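Local coordinates for multifunctional non-homologous end joining DNA repair protein LigD (Mycobacterium tuberculosis, PDB 2IRX) that probably repairs DNA double-strand breaks together with Ku, by end processing, gap filling and ligation, this piece being its primase-like polymerase domain, at residues E112-Q117 against S237-A242; T135-D140 against S232-S237; R50-K55 against P94-A99. All coordinates share one frame; numbering follows the deposited sequence.

Interaction 1: residues E112-Q117 against S237-A242; sequences EVHVPQ and SKTTIA. With GTP (guanosine-5'-triphosphate), chain C.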
loop_
_atom_site.group_PDB
_atom_site.type_symbol
_atom_site.label_atom_id
_atom_site.label_comp_id
_atom_site.label_asym_id
_atom_site.label_seq_id
_atom_site.Cartn_x
_atom_site.Cartn_y
_atom_site.Cartn_z
ATOM N N GLU A 112 7.486 0.091 -6.604
ATOM C CA GLU A 112 6.465 0.296 -5.572
ATOM C C GLU A 112 5.698 1.591 -5.808
ATOM O O GLU A 112 6.289 2.656 -6.115
ATOM C CB GLU A 112 7.092 0.315 -4.156
ATOM C CG GLU A 112 7.961 -0.922 -3.852
ATOM C CD GLU A 112 8.393 -1.028 -2.412
ATOM O OE1 GLU A 112 8.239 -0.031 -1.667
ATOM O OE2 GLU A 112 8.865 -2.126 -2.010
ATOM N N VAL A 113 4.388 1.490 -5.638
ATOM C CA VAL A 113 3.493 2.633 -5.710
ATOM C C VAL A 113 2.918 2.805 -4.298
ATOM O O VAL A 113 2.321 1.862 -3.728
ATOM C CB VAL A 113 2.348 2.409 -6.744
ATOM C CG1 VAL A 113 1.355 3.584 -6.696
ATOM C CG2 VAL A 113 2.927 2.166 -8.176
ATOM N N HIS A 114 3.173 3.973 -3.725
ATOM C CA HIS A 114 2.715 4.309 -2.363
ATOM C C HIS A 114 1.648 5.424 -2.416
ATOM O O HIS A 114 1.798 6.391 -3.166
ATOM C CB HIS A 114 3.889 4.713 -1.476
ATOM C CG HIS A 114 4.868 3.600 -1.216
ATOM N ND1 HIS A 114 5.051 3.041 0.033
ATOM C CD2 HIS A 114 5.721 2.946 -2.050
ATOM C CE1 HIS A 114 5.971 2.094 -0.033
ATOM N NE2 HIS A 114 6.393 2.010 -1.290
ATOM N N VAL A 115 0.594 5.288 -1.610
ATOM C CA VAL A 115 -0.517 6.275 -1.600
ATOM C C VAL A 115 -1.010 6.556 -0.169
ATOM O O VAL A 115 -0.854 5.685 0.740
ATOM C CB VAL A 115 -1.734 5.820 -2.494
ATOM C CG1 VAL A 115 -1.349 5.726 -3.988
ATOM C CG2 VAL A 115 -2.311 4.466 -2.001
ATOM N N PRO A 116 -1.627 7.741 0.031
ATOM C CA PRO A 116 -2.258 8.023 1.325
ATOM C C PRO A 116 -3.653 7.399 1.383
ATOM O O PRO A 116 -4.146 6.851 0.362
ATOM C CB PRO A 116 -2.335 9.564 1.353
ATOM C CG PRO A 116 -2.559 9.950 -0.063
ATOM C CD PRO A 116 -1.763 8.889 -0.902
ATOM N N GLN A 117 -4.309 7.510 2.534
ATOM C CA GLN A 117 -5.606 6.886 2.705
ATOM C C GLN A 117 -6.787 7.816 2.377
ATOM O O GLN A 117 -7.951 7.413 2.526
ATOM C CB GLN A 117 -5.734 6.320 4.125
ATOM C CG GLN A 117 -4.545 5.375 4.512
ATOM C CD GLN A 117 -4.210 4.409 3.411
ATOM O OE1 GLN A 117 -3.076 4.396 2.902
ATOM N NE2 GLN A 117 -5.187 3.585 3.029
ATOM N N SER A 237 -0.220 13.262 5.851
ATOM C CA SER A 237 1.095 13.447 5.249
ATOM C C SER A 237 1.871 12.133 5.078
ATOM O O SER A 237 3.007 12.140 4.591
ATOM C CB SER A 237 1.920 14.444 6.085
ATOM O OG SER A 237 2.091 13.937 7.388
ATOM N N LYS A 238 1.262 11.013 5.466
ATOM C CA LYS A 238 1.916 9.713 5.278
ATOM C C LYS A 238 1.304 8.862 4.147
ATOM O O LYS A 238 0.196 9.132 3.655
ATOM C CB LYS A 238 2.000 8.923 6.586
ATOM C CG LYS A 238 2.870 9.598 7.703
ATOM C CD LYS A 238 3.262 8.581 8.806
ATOM C CE LYS A 238 4.207 9.183 9.846
ATOM N NZ LYS A 238 4.576 8.150 10.873
ATOM N N THR A 239 2.041 7.835 3.753
ATOM C CA THR A 239 1.605 6.916 2.688
ATOM C C THR A 239 1.716 5.471 3.190
ATOM O O THR A 239 2.275 5.229 4.247
ATOM C CB THR A 239 2.481 7.074 1.388
ATOM O OG1 THR A 239 3.870 6.886 1.707
ATOM C CG2 THR A 239 2.263 8.456 0.711
ATOM N N THR A 240 1.138 4.540 2.439
ATOM C CA THR A 240 1.320 3.107 2.629
ATOM C C THR A 240 1.341 2.531 1.223
ATOM O O THR A 240 0.599 2.999 0.340
ATOM C CB THR A 240 0.170 2.467 3.474
ATOM O OG1 THR A 240 0.097 3.146 4.759
ATOM C CG2 THR A 240 0.439 0.962 3.701
ATOM N N ILE A 241 2.170 1.515 1.014
ATOM C CA ILE A 241 2.235 0.860 -0.294
ATOM C C ILE A 241 0.820 0.448 -0.759
ATOM O O ILE A 241 -0.004 -0.051 0.049
ATOM C CB ILE A 241 3.207 -0.339 -0.303
ATOM C CG1 ILE A 241 3.591 -0.694 -1.756
ATOM C CG2 ILE A 241 2.616 -1.577 0.490
ATOM C CD1 ILE A 241 4.778 -1.633 -1.830
ATOM N N ALA A 242 0.536 0.669 -2.045
ATOM C CA ALA A 242 -0.764 0.282 -2.640
ATOM C C ALA A 242 -0.954 -1.246 -2.682
ATOM O O ALA A 242 -0.027 -1.971 -3.036
ATOM C CB ALA A 242 -0.911 0.872 -4.064
HETATM P PG GTP C . 7.323 -4.371 5.946
HETATM O O1G GTP C . 6.329 -5.469 5.916
HETATM O O2G GTP C . 7.237 -3.580 7.234
HETATM O O3G GTP C . 8.717 -4.859 5.661
HETATM O O3B GTP C . 6.933 -3.451 4.664
HETATM P PB GTP C . 6.150 -2.052 4.621
HETATM O O1B GTP C . 5.101 -1.951 5.681
HETATM O O2B GTP C . 5.536 -1.878 3.286
HETATM O O3A GTP C . 7.305 -1.028 5.016
HETATM P PA GTP C . 8.137 0.065 4.174
HETATM O O1A GTP C . 8.197 -0.288 2.711
HETATM O O2A GTP C . 9.481 0.119 4.863
HETATM O "O5'" GTP C . 7.325 1.414 4.402
HETATM C "C5'" GTP C . 7.034 1.940 5.703
HETATM C "C4'" GTP C . 6.571 3.397 5.571
HETATM O "O4'" GTP C . 7.525 4.236 4.919
HETATM C "C3'" GTP C . 5.301 3.521 4.750
HETATM O "O3'" GTP C . 4.639 4.635 5.287
HETATM C "C2'" GTP C . 5.804 3.856 3.338
HETATM O "O2'" GTP C . 4.925 4.537 2.453
HETATM C "C1'" GTP C . 7.039 4.689 3.642
HETATM N N9 GTP C . 8.231 4.496 2.799
HETATM C C8 GTP C . 8.704 3.355 2.200
HETATM N N7 GTP C . 9.880 3.667 1.612
HETATM C C5 GTP C . 10.169 4.971 1.869
HETATM C C6 GTP C . 11.252 5.791 1.528
HETATM O O6 GTP C . 12.184 5.354 0.847
HETATM N N1 GTP C . 11.266 7.111 1.975
HETATM C C2 GTP C . 10.231 7.619 2.742
HETATM N N2 GTP C . 10.260 8.899 3.140
HETATM N N3 GTP C . 9.151 6.798 3.073
HETATM C C4 GTP C . 9.139 5.493 2.634
HETATM O O HOH W 1 -2.920 8.961 4.638
#
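H114 and T239 meet on one atom, the ribose oxygen O2' of the bound GTP. H114 ND1 is hydrogen-bonded to GTP O2' at 2.8 Å, close to the plane of the imidazole. T239 OG1 is hydrogen-bonded to the same GTP O2' at 2.7 Å. With chi1 at 56°, OG1 lies between the backbone N and the carbonyl carbon, which aims it at the ribose and leaves CG2 against P116. The carbonyl T239 O accepts a bond of 2.7 Å from GTP O3' and a weak one from O2'. Both ribose hydroxyls are therefore held.

The far end of the imidazole is fixed too. H114 NE2 donates to E112 OE1 at 2.8 Å, in the ring plane and on the anti side of the carboxylate. E112 OE2 forms a salt bridge to R247, which also bonds GTP. I241 lies over one face of the H114 ring in a CH-pi contact, with I241 CB 4.0 Å from the centroid. I241 CD1 ends against the E112 carboxylate.

The backbones pair as antiparallel strands. V115 and T240 are the hydrogen-bonded pair, H114 and I241 the non-hydrogen-bonded one. A242 N donates to V113 O at 2.7 Å. Strand 240-241 thus edges a four-stranded antiparallel sheet. H114 and T239 form the ribose end of the nucleotide pocket, consistent with the polymerase site of the archaeo-eukaryotic primase superfamily.

Interaction 2: residues T135-D140 against S232-S237; sequences TRLVFD and SQNSGS. With MN (manganese (II) ion), chain B; GTP (guanosine-5'-triphosphate), chain C.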
loop_
_atom_site.group_PDB
_atom_site.type_symbol
_atom_site.label_atom_id
_atom_site.label_comp_id
_atom_site.label_asym_id
_atom_site.label_seq_id
_atom_site.Cartn_x
_atom_site.Cartn_y
_atom_site.Cartn_z
ATOM N N THR A 135 -10.745 7.767 3.308
ATOM C CA THR A 135 -11.779 6.847 2.798
ATOM C C THR A 135 -11.632 5.447 3.388
ATOM O O THR A 135 -12.538 4.614 3.304
ATOM C CB THR A 135 -11.797 6.763 1.255
ATOM O OG1 THR A 135 -10.710 5.951 0.802
ATOM C CG2 THR A 135 -11.712 8.168 0.628
ATOM N N ARG A 136 -10.467 5.191 3.969
ATOM C CA ARG A 136 -10.214 3.930 4.647
ATOM C C ARG A 136 -9.229 4.178 5.777
ATOM O O ARG A 136 -8.487 5.166 5.741
ATOM C CB ARG A 136 -9.688 2.874 3.660
ATOM C CG ARG A 136 -8.379 3.238 2.968
ATOM C CD ARG A 136 -8.217 2.503 1.645
ATOM N NE ARG A 136 -6.885 2.748 1.118
ATOM C CZ ARG A 136 -6.542 2.697 -0.166
ATOM N NH1 ARG A 136 -7.437 2.389 -1.105
ATOM N NH2 ARG A 136 -5.281 2.963 -0.511
ATOM N N LEU A 137 -9.232 3.284 6.768
ATOM C CA LEU A 137 -8.147 3.217 7.759
ATOM C C LEU A 137 -7.109 2.193 7.288
ATOM O O LEU A 137 -7.449 1.191 6.630
ATOM C CB LEU A 137 -8.640 2.755 9.140
ATOM C CG LEU A 137 -9.817 3.429 9.828
ATOM C CD1 LEU A 137 -10.292 2.566 10.997
ATOM C CD2 LEU A 137 -9.414 4.816 10.278
ATOM N N VAL A 138 -5.856 2.439 7.623
ATOM C CA VAL A 138 -4.807 1.434 7.446
ATOM C C VAL A 138 -4.031 1.193 8.755
ATOM O O VAL A 138 -3.755 2.126 9.516
ATOM C CB VAL A 138 -3.809 1.805 6.276
ATOM C CG1 VAL A 138 -2.924 3.019 6.620
ATOM C CG2 VAL A 138 -2.903 0.579 5.886
ATOM N N PHE A 139 -3.657 -0.068 8.958
ATOM C CA PHE A 139 -2.775 -0.474 10.047
ATOM C C PHE A 139 -1.608 -1.219 9.428
ATOM O O PHE A 139 -1.782 -2.116 8.594
ATOM C CB PHE A 139 -3.511 -1.371 11.045
ATOM C CG PHE A 139 -4.645 -0.686 11.761
ATOM C CD1 PHE A 139 -4.438 -0.086 13.014
ATOM C CD2 PHE A 139 -5.911 -0.658 11.195
ATOM C CE1 PHE A 139 -5.503 0.579 13.689
ATOM C CE2 PHE A 139 -6.994 -0.025 11.859
ATOM C CZ PHE A 139 -6.777 0.595 13.107
ATOM N N ASP A 140 -0.419 -0.821 9.841
ATOM C CA ASP A 140 0.823 -1.383 9.366
ATOM C C ASP A 140 1.385 -2.225 10.525
ATOM O O ASP A 140 1.824 -1.697 11.549
ATOM C CB ASP A 140 1.746 -0.227 8.928
ATOM C CG ASP A 140 3.120 -0.696 8.445
ATOM O OD1 ASP A 140 3.334 -1.911 8.274
ATOM O OD2 ASP A 140 4.007 0.169 8.208
ATOM N N SER A 232 0.014 5.282 12.551
ATOM C CA SER A 232 0.341 6.653 12.179
ATOM C C SER A 232 0.240 6.943 10.684
ATOM O O SER A 232 0.253 8.115 10.300
ATOM C CB SER A 232 1.724 7.066 12.711
ATOM O OG SER A 232 2.760 6.387 11.994
ATOM N N GLN A 233 0.126 5.902 9.847
ATOM C CA GLN A 233 0.067 6.106 8.397
ATOM C C GLN A 233 -1.319 6.556 7.981
ATOM O O GLN A 233 -1.568 6.828 6.815
ATOM C CB GLN A 233 0.539 4.870 7.626
ATOM C CG GLN A 233 2.040 4.679 7.673
ATOM C CD GLN A 233 2.476 3.239 7.445
ATOM O OE1 GLN A 233 2.032 2.594 6.497
ATOM N NE2 GLN A 233 3.388 2.743 8.290
ATOM N N ASN A 234 -2.211 6.678 8.963
ATOM C CA ASN A 234 -3.469 7.404 8.728
ATOM C C ASN A 234 -3.321 8.915 8.685
ATOM O O ASN A 234 -4.268 9.624 8.322
ATOM C CB ASN A 234 -4.511 7.013 9.765
ATOM C CG ASN A 234 -4.864 5.563 9.661
ATOM O OD1 ASN A 234 -5.579 5.134 8.728
ATOM N ND2 ASN A 234 -4.326 4.782 10.582
ATOM N N SER A 235 -2.153 9.402 9.080
ATOM C CA SER A 235 -1.858 10.822 8.958
ATOM C C SER A 235 -1.939 11.252 7.480
ATOM O O SER A 235 -1.500 10.520 6.605
ATOM C CB SER A 235 -0.490 11.146 9.538
ATOM O OG SER A 235 -0.073 12.428 9.097
ATOM N N GLY A 236 -2.477 12.451 7.230
ATOM C CA GLY A 236 -2.637 12.965 5.875
ATOM C C GLY A 236 -1.322 13.099 5.117
ATOM O O GLY A 236 -1.306 13.075 3.892
ATOM N N SER A 237 -0.220 13.262 5.851
ATOM C CA SER A 237 1.095 13.447 5.249
ATOM C C SER A 237 1.871 12.133 5.078
ATOM O O SER A 237 3.007 12.140 4.591
ATOM C CB SER A 237 1.920 14.444 6.085
ATOM O OG SER A 237 2.091 13.937 7.388
HETATM MN MN MN B . 5.400 -2.540 7.844
HETATM P PG GTP C . 7.323 -4.371 5.946
HETATM O O1G GTP C . 6.329 -5.469 5.916
HETATM O O2G GTP C . 7.237 -3.580 7.234
HETATM O O3G GTP C . 8.717 -4.859 5.661
HETATM O O3B GTP C . 6.933 -3.451 4.664
HETATM P PB GTP C . 6.150 -2.052 4.621
HETATM O O1B GTP C . 5.101 -1.951 5.681
HETATM O O2B GTP C . 5.536 -1.878 3.286
HETATM O O3A GTP C . 7.305 -1.028 5.016
HETATM P PA GTP C . 8.137 0.065 4.174
HETATM O O1A GTP C . 8.197 -0.288 2.711
HETATM O O2A GTP C . 9.481 0.119 4.863
HETATM O "O5'" GTP C . 7.325 1.414 4.402
HETATM C "C5'" GTP C . 7.034 1.940 5.703
HETATM C "C4'" GTP C . 6.571 3.397 5.571
HETATM O "O4'" GTP C . 7.525 4.236 4.919
HETATM C "C3'" GTP C . 5.301 3.521 4.750
HETATM O "O3'" GTP C . 4.639 4.635 5.287
HETATM C "C2'" GTP C . 5.804 3.856 3.338
HETATM O "O2'" GTP C . 4.925 4.537 2.453
HETATM C "C1'" GTP C . 7.039 4.689 3.642
HETATM N N9 GTP C . 8.231 4.496 2.799
HETATM C C8 GTP C . 8.704 3.355 2.200
HETATM N N7 GTP C . 9.880 3.667 1.612
HETATM C C5 GTP C . 10.169 4.971 1.869
HETATM C C6 GTP C . 11.252 5.791 1.528
HETATM O O6 GTP C . 12.184 5.354 0.847
HETATM N N1 GTP C . 11.266 7.111 1.975
HETATM C C2 GTP C . 10.231 7.619 2.742
HETATM N N2 GTP C . 10.260 8.899 3.140
HETATM N N3 GTP C . 9.151 6.798 3.073
HETATM C C4 GTP C . 9.139 5.493 2.634
HETATM O O HOH W 2 -7.074 6.831 7.177
HETATM O O HOH W 3 -1.257 3.245 10.041
HETATM O O HOH W 4 6.536 -0.777 8.382
HETATM O O HOH W 5 4.101 -4.653 7.497
#
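The amide of Q233 and the carboxylate of D140 cross obliquely, their planes 70° apart. Q233 NE2 donates to D140 OD2 at 2.6 Å. The carboxylate oxygen lies in the amide plane and uses its anti lone pair. Over one face of the same amide sits the GTP ribose, with GTP O3' 3.4 Å from Q233 CD. Q233 NE2 also reaches D230 and Q233 OE1 reaches T240, which together fix the rotation of the amide.

D140 CG is anti to the backbone N (chi1 178°), and this carries the carboxylate to the metal. D140 OD1 binds manganese at 2.2 Å. A water on the metal also lies at hydrogen-bonding distance of D140 OD2, the oxygen held by Q233. GTP O2G and O1B, a second water and D142 complete the manganese shell. Q233 is thus a second-shell residue that probably helps to position D140.

Further along, the N234 amide pairs with the V138 backbone much as a neighbouring strand would. V138 N donates to N234 OD1 at 2.9 Å, and N234 ND2 donates to V138 O at 2.9 Å. The second bond is bent to 138°, and N234 ND2 also serves W231 O. One water joins R136 O to N234 OD1, and another joins V138 O to Q233 N. V138 CG1 touches Q233 CB. The loop carrying Q233 and N234 is thereby pinned to strand 129-143, beside a DxD-type metal site like that of primase-family polymerases.

Interaction 3: residues R50-K55 against P94-A99; sequences RPATRK and PIIDSA. With GTP (guanosine-5'-triphosphate), chain C.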
loop_
_atom_site.group_PDB
_atom_site.type_symbol
_atom_site.label_atom_id
_atom_site.label_comp_id
_atom_site.label_asym_id
_atom_site.label_seq_id
_atom_site.Cartn_x
_atom_site.Cartn_y
_atom_site.Cartn_z
ATOM N N ARG A 50 -5.894 9.223 -5.764
ATOM C CA ARG A 50 -4.839 9.412 -4.759
ATOM C C ARG A 50 -3.546 9.881 -5.408
ATOM O O ARG A 50 -3.186 9.384 -6.481
ATOM C CB ARG A 50 -4.547 8.093 -3.992
ATOM C CG ARG A 50 -5.783 7.537 -3.297
ATOM C CD ARG A 50 -5.591 6.168 -2.638
ATOM N NE ARG A 50 -6.917 5.578 -2.388
ATOM C CZ ARG A 50 -7.691 5.835 -1.331
ATOM N NH1 ARG A 50 -8.896 5.278 -1.236
ATOM N NH2 ARG A 50 -7.265 6.629 -0.362
ATOM N N PRO A 51 -2.802 10.769 -4.727
ATOM C CA PRO A 51 -1.477 11.093 -5.268
ATOM C C PRO A 51 -0.574 9.840 -5.154
ATOM O O PRO A 51 -0.497 9.225 -4.076
ATOM C CB PRO A 51 -0.985 12.228 -4.352
ATOM C CG PRO A 51 -1.713 11.985 -3.023
ATOM C CD PRO A 51 -3.061 11.422 -3.422
ATOM N N ALA A 52 0.098 9.476 -6.249
ATOM C CA ALA A 52 0.988 8.313 -6.289
ATOM C C ALA A 52 2.453 8.725 -6.086
ATOM O O ALA A 52 3.004 9.497 -6.878
ATOM C CB ALA A 52 0.829 7.563 -7.630
ATOM N N THR A 53 3.036 8.233 -5.001
ATOM C CA THR A 53 4.472 8.294 -4.753
ATOM C C THR A 53 5.120 7.030 -5.355
ATOM O O THR A 53 4.645 5.912 -5.126
ATOM C CB THR A 53 4.763 8.405 -3.239
ATOM O OG1 THR A 53 4.206 9.633 -2.740
ATOM C CG2 THR A 53 6.279 8.364 -2.941
ATOM N N ARG A 54 6.185 7.232 -6.125
ATOM C CA ARG A 54 6.893 6.161 -6.840
ATOM C C ARG A 54 8.212 5.865 -6.118
ATOM O O ARG A 54 9.136 6.728 -6.059
ATOM C CB ARG A 54 7.181 6.576 -8.302
ATOM C CG ARG A 54 5.968 6.699 -9.260
ATOM C CD ARG A 54 5.242 8.066 -9.163
ATOM N NE ARG A 54 6.135 9.169 -9.510
ATOM C CZ ARG A 54 6.147 10.359 -8.914
ATOM N NH1 ARG A 54 5.306 10.614 -7.917
ATOM N NH2 ARG A 54 7.014 11.306 -9.315
ATOM N N LYS A 55 8.333 4.659 -5.577
ATOM C CA LYS A 55 9.649 4.194 -5.155
ATOM C C LYS A 55 10.327 3.450 -6.324
ATOM O O LYS A 55 9.896 2.346 -6.741
ATOM C CB LYS A 55 9.576 3.350 -3.889
ATOM C CG LYS A 55 10.912 3.263 -3.129
ATOM C CD LYS A 55 10.720 2.670 -1.725
ATOM C CE LYS A 55 12.088 2.503 -1.026
ATOM N NZ LYS A 55 11.933 2.012 0.420
ATOM N N PRO A 94 1.660 12.766 -9.588
ATOM C CA PRO A 94 0.797 12.125 -10.579
ATOM C C PRO A 94 -0.343 11.396 -9.863
ATOM O O PRO A 94 -0.198 11.000 -8.676
ATOM C CB PRO A 94 1.719 11.110 -11.258
ATOM C CG PRO A 94 2.775 10.759 -10.157
ATOM C CD PRO A 94 2.905 12.004 -9.324
ATOM N N ILE A 95 -1.457 11.240 -10.566
ATOM C CA ILE A 95 -2.542 10.382 -10.115
ATOM C C ILE A 95 -2.665 9.240 -11.136
ATOM O O ILE A 95 -2.955 9.469 -12.319
ATOM C CB ILE A 95 -3.892 11.146 -9.980
ATOM C CG1 ILE A 95 -3.795 12.242 -8.897
ATOM C CG2 ILE A 95 -5.030 10.144 -9.685
ATOM C CD1 ILE A 95 -4.872 13.357 -9.051
ATOM N N ILE A 96 -2.446 8.013 -10.678
ATOM C CA ILE A 96 -2.504 6.850 -11.579
ATOM C C ILE A 96 -3.944 6.308 -11.596
ATOM O O ILE A 96 -4.451 5.885 -10.568
ATOM C CB ILE A 96 -1.479 5.750 -11.161
ATOM C CG1 ILE A 96 -0.060 6.353 -11.002
ATOM C CG2 ILE A 96 -1.539 4.557 -12.155
ATOM C CD1 ILE A 96 0.565 6.916 -12.315
ATOM N N ASP A 97 -4.595 6.366 -12.766
ATOM C CA ASP A 97 -6.021 6.031 -12.903
ATOM C C ASP A 97 -6.345 5.329 -14.224
ATOM O O ASP A 97 -7.513 5.290 -14.648
ATOM C CB ASP A 97 -6.910 7.287 -12.765
ATOM C CG ASP A 97 -6.497 8.425 -13.694
ATOM O OD1 ASP A 97 -5.999 8.199 -14.831
ATOM O OD2 ASP A 97 -6.685 9.594 -13.285
ATOM N N SER A 98 -5.323 4.783 -14.882
ATOM C CA SER A 98 -5.527 4.109 -16.158
ATOM C C SER A 98 -4.419 3.086 -16.389
ATOM O O SER A 98 -3.347 3.194 -15.792
ATOM C CB SER A 98 -5.561 5.126 -17.307
ATOM O OG SER A 98 -4.255 5.628 -17.555
ATOM N N ALA A 99 -4.698 2.108 -17.259
ATOM C CA ALA A 99 -3.688 1.150 -17.694
ATOM C C ALA A 99 -2.424 1.831 -18.225
ATOM O O ALA A 99 -1.324 1.393 -17.909
ATOM C CB ALA A 99 -4.260 0.224 -18.750
HETATM P PG GTP C . 7.323 -4.371 5.946
HETATM O O1G GTP C . 6.329 -5.469 5.916
HETATM O O2G GTP C . 7.237 -3.580 7.234
HETATM O O3G GTP C . 8.717 -4.859 5.661
HETATM O O3B GTP C . 6.933 -3.451 4.664
HETATM P PB GTP C . 6.150 -2.052 4.621
HETATM O O1B GTP C . 5.101 -1.951 5.681
HETATM O O2B GTP C . 5.536 -1.878 3.286
HETATM O O3A GTP C . 7.305 -1.028 5.016
HETATM P PA GTP C . 8.137 0.065 4.174
HETATM O O1A GTP C . 8.197 -0.288 2.711
HETATM O O2A GTP C . 9.481 0.119 4.863
HETATM O "O5'" GTP C . 7.325 1.414 4.402
HETATM C "C5'" GTP C . 7.034 1.940 5.703
HETATM C "C4'" GTP C . 6.571 3.397 5.571
HETATM O "O4'" GTP C . 7.525 4.236 4.919
HETATM C "C3'" GTP C . 5.301 3.521 4.750
HETATM O "O3'" GTP C . 4.639 4.635 5.287
HETATM C "C2'" GTP C . 5.804 3.856 3.338
HETATM O "O2'" GTP C . 4.925 4.537 2.453
HETATM C "C1'" GTP C . 7.039 4.689 3.642
HETATM N N9 GTP C . 8.231 4.496 2.799
HETATM C C8 GTP C . 8.704 3.355 2.200
HETATM N N7 GTP C . 9.880 3.667 1.612
HETATM C C5 GTP C . 10.169 4.971 1.869
HETATM C C6 GTP C . 11.252 5.791 1.528
HETATM O O6 GTP C . 12.184 5.354 0.847
HETATM N N1 GTP C . 11.266 7.111 1.975
HETATM C C2 GTP C . 10.231 7.619 2.742
HETATM N N2 GTP C . 10.260 8.899 3.140
HETATM N N3 GTP C . 9.151 6.798 3.073
HETATM C C4 GTP C . 9.139 5.493 2.634
HETATM O O HOH W 6 -2.829 7.136 -7.975
#
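R54 and P94 make the tight part of this contact, where strand 53-56 of the four-stranded antiparallel sheet meets the end of the beta-hairpin 80-85/90-95. The R54 chain bends at chi2 (83°) and chi3 (61°), and the guanidinium folds back over the proline. P94 CG and CD lie against one face of it, with P94 CD 3.1 Å from R54 NH1. R54 NH1 donates to A52 O at 2.8 Å, close to the plane of the guanidinium. R54 NH2 is held by a salt bridge to E68. A52 N donates to P94 O at 2.9 Å. A52 CB packs on I96 CG1 at 3.7 Å.

Towards R50 the backbones drift apart and water steps in. One water lies 2.7 Å from R50 O and accepts from I96 N at 2.9 Å. I95 meets R50 O with CG1 and CG2, both 3.8 Å away. Beyond I96 the chain turns off into helix 99-107, with S98 as N-cap. At the other end of the strand K55 leaves this packing and stretches to the nucleotide, where K55 NZ donates to GTP N7 at 2.9 Å.

How the interactions relate
Counting from the N terminus, interaction 3 comes first. R50-K55 meets P94-A99 and closes a loop that carries strand 66-68 and most of the hairpin 80-85/90-95. Interaction 1 then opens at E112-Q117, and interaction 2 opens at T135-D140. Interaction 2 closes first, at S232-S237. Interaction 1 closes directly after it, at S237-A242, with S237 common to both. Interaction 2 thus nests within interaction 1, and interaction 3 precedes both in series. Strands 53-56 and 112-115 are sheet neighbours, so interactions 3 and 1 join the hairpin to strand 240-241. Interaction 2 links the loop before that strand to the mixed sheet. All three border GTP, which spans the two sheets.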